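PDB 5NO8: Baccell_00875, which is a polysaccharide lyase that probably removes the L-rhamnose caps from complex arabinogalactan proteins by cleaving at glucuronic acid. Local coordinates for residues Y487-I492 with P534-N539. Numbering follows the deposited sequence.
Sequences YGFYAI and PAHEVN
H536 reaches across to F489 and Y490 and meets the two aromatic residues with different parts of its imidazole. CB already points toward the other loop, and CG, anti to the carbonyl carbon (chi1 -70°), carries the ring on to it. On one flank ND1 donates to P534 O of its own loop at 3.0 Å, a weak bond, bent at the hydrogen. With that proton on ND1, NE2 can act as acceptor: Y490 N approaches it to 3.3 Å, fairly straight along N-H but tilted 33° out of the imidazole plane. Between the two nitrogens, CE1 lies against Y490, 3.6 Å from its CB and slightly farther from CD1. CD2, on the other flank, points over one face of the F489 phenyl, 4.1 Å from F489 CE1; the ring planes stand at 83°, a T-shaped pair with H536 supplying the edge. Both nitrogens are bonded, ND1 weakly, and both ring carbons are packed, which probably helps to hold the imidazole's rotation. A leucine in its place would probably leave the backbone N of Y490, the central residue of an inverse gamma turn, without its acceptor and the F489 face without its imidazole edge.

P534 completes the interface by setting CD 3.3 Å from Y490 CE1, its side chain crossing that of the tyrosine at about a right angle. Y490 also stacks on F526, and its hydroxyl is hydrogen-bonded to N529 at the end of helix 509-529. The contact joins the loop between helices 469-485 and 496-505 to the one between helices 509-529 and 542-559, within the helical part of the lyase; Y449 of helix 448-465 touches H536 and meets F489 edge-to-face, while I544 and A548 of helix 542-559 pack against H536 and Y490.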
loop_
_atom_site.group_PDB
_atom_site.type_symbol
_atom_site.label_atom_id
_atom_site.label_comp_id
_atom_site.label_asym_id
_atom_site.label_seq_id
_atom_site.Cartn_x
_atom_site.Cartn_y
_atom_site.Cartn_z
ATOM N N TYR A 487 3.631 -19.072 -21.071
ATOM C CA TYR A 487 3.022 -17.818 -21.507
ATOM C C TYR A 487 2.090 -17.116 -20.507
ATOM O O TYR A 487 1.714 -15.975 -20.724
ATOM C CB TYR A 487 2.303 -18.069 -22.833
ATOM C CG TYR A 487 3.311 -18.298 -23.927
ATOM C CD1 TYR A 487 3.978 -17.221 -24.501
ATOM C CD2 TYR A 487 3.663 -19.583 -24.334
ATOM C CE1 TYR A 487 4.938 -17.409 -25.478
ATOM C CE2 TYR A 487 4.629 -19.782 -25.318
ATOM C CZ TYR A 487 5.257 -18.684 -25.888
ATOM O OH TYR A 487 6.219 -18.829 -26.858
ATOM N N GLY A 488 1.745 -17.765 -19.409
ATOM C CA GLY A 488 0.759 -17.210 -18.470
ATOM C C GLY A 488 1.331 -16.781 -17.134
ATOM O O GLY A 488 0.597 -16.784 -16.140
ATOM N N PHE A 489 2.627 -16.432 -17.090
ATOM C CA PHE A 489 3.258 -15.943 -15.855
ATOM C C PHE A 489 2.962 -14.439 -15.787
ATOM O O PHE A 489 3.246 -13.700 -16.738
ATOM C CB PHE A 489 4.767 -16.228 -15.871
ATOM C CG PHE A 489 5.453 -16.119 -14.516
ATOM C CD1 PHE A 489 5.733 -14.867 -13.944
ATOM C CD2 PHE A 489 5.888 -17.258 -13.846
ATOM C CE1 PHE A 489 6.392 -14.770 -12.719
ATOM C CE2 PHE A 489 6.553 -17.167 -12.631
ATOM C CZ PHE A 489 6.800 -15.921 -12.057
ATOM N N TYR A 490 2.406 -13.989 -14.665
ATOM C CA TYR A 490 1.986 -12.598 -14.487
ATOM C C TYR A 490 3.159 -11.780 -13.950
ATOM O O TYR A 490 3.132 -11.250 -12.823
ATOM C CB TYR A 490 0.797 -12.513 -13.545
ATOM C CG TYR A 490 -0.509 -12.976 -14.143
ATOM C CD1 TYR A 490 -0.715 -14.309 -14.516
ATOM C CD2 TYR A 490 -1.545 -12.080 -14.330
ATOM C CE1 TYR A 490 -1.930 -14.710 -15.077
ATOM C CE2 TYR A 490 -2.763 -12.470 -14.882
ATOM C CZ TYR A 490 -2.953 -13.793 -15.257
ATOM O OH TYR A 490 -4.184 -14.150 -15.800
ATOM N N ALA A 491 4.172 -11.631 -14.779
ATOM C CA ALA A 491 5.421 -11.008 -14.339
ATOM C C ALA A 491 5.220 -9.498 -14.280
ATOM O O ALA A 491 4.417 -8.951 -15.027
ATOM C CB ALA A 491 6.543 -11.344 -15.311
ATOM N N ILE A 492 5.997 -8.846 -13.414
ATOM C CA ILE A 492 5.944 -7.410 -13.253
ATOM C C ILE A 492 6.831 -6.725 -14.307
ATOM O O ILE A 492 8.016 -7.064 -14.465
ATOM C CB ILE A 492 6.429 -6.995 -11.857
ATOM C CG1 ILE A 492 5.515 -7.596 -10.775
ATOM C CG2 ILE A 492 6.462 -5.466 -11.754
ATOM C CD1 ILE A 492 6.186 -7.704 -9.429
ATOM N N PRO A 534 -3.928 -16.712 -11.245
ATOM C CA PRO A 534 -3.160 -17.730 -10.532
ATOM C C PRO A 534 -2.375 -17.160 -9.341
ATOM O O PRO A 534 -2.013 -15.965 -9.334
ATOM C CB PRO A 534 -2.185 -18.284 -11.595
ATOM C CG PRO A 534 -2.418 -17.525 -12.846
ATOM C CD PRO A 534 -3.332 -16.379 -12.554
ATOM N N ALA A 535 -2.118 -18.006 -8.347
ATOM C CA ALA A 535 -1.329 -17.593 -7.198
ATOM C C ALA A 535 0.127 -17.477 -7.641
ATOM O O ALA A 535 0.588 -18.249 -8.484
ATOM C CB ALA A 535 -1.464 -18.590 -6.053
ATOM N N HIS A 536 0.836 -16.493 -7.096
ATOM C CA HIS A 536 2.279 -16.370 -7.308
ATOM C C HIS A 536 2.931 -16.399 -5.929
ATOM O O HIS A 536 2.717 -17.349 -5.179
ATOM C CB HIS A 536 2.603 -15.119 -8.148
ATOM C CG HIS A 536 2.183 -15.234 -9.581
ATOM N ND1 HIS A 536 0.863 -15.216 -9.976
ATOM C CD2 HIS A 536 2.913 -15.386 -10.712
ATOM C CE1 HIS A 536 0.797 -15.354 -11.288
ATOM N NE2 HIS A 536 2.027 -15.448 -11.759
ATOM N N GLU A 537 3.709 -15.381 -5.568
ATOM C CA GLU A 537 4.420 -15.384 -4.298
ATOM C C GLU A 537 3.475 -14.976 -3.151
ATOM O O GLU A 537 3.734 -15.258 -1.979
ATOM C CB GLU A 537 5.680 -14.515 -4.429
ATOM C CG GLU A 537 6.655 -15.169 -5.426
ATOM C CD GLU A 537 7.883 -14.346 -5.791
ATOM O OE1 GLU A 537 7.959 -13.153 -5.414
ATOM O OE2 GLU A 537 8.767 -14.910 -6.489
ATOM N N VAL A 538 2.369 -14.330 -3.513
ATOM C CA VAL A 538 1.217 -14.129 -2.633
ATOM C C VAL A 538 0.043 -14.689 -3.430
ATOM O O VAL A 538 0.094 -14.706 -4.659
ATOM C CB VAL A 538 1.027 -12.625 -2.315
ATOM C CG1 VAL A 538 -0.049 -12.394 -1.259
ATOM C CG2 VAL A 538 2.348 -11.996 -1.870
ATOM N N ASN A 539 -1.008 -15.153 -2.753
ATOM C CA ASN A 539 -2.111 -15.855 -3.440
ATOM C C ASN A 539 -2.943 -14.949 -4.323
ATOM O O ASN A 539 -3.450 -15.372 -5.357
ATOM C CB ASN A 539 -3.054 -16.562 -2.447
ATOM C CG ASN A 539 -2.369 -17.645 -1.628
ATOM O OD1 ASN A 539 -2.802 -17.944 -0.488
ATOM N ND2 ASN A 539 -1.296 -18.219 -2.163
#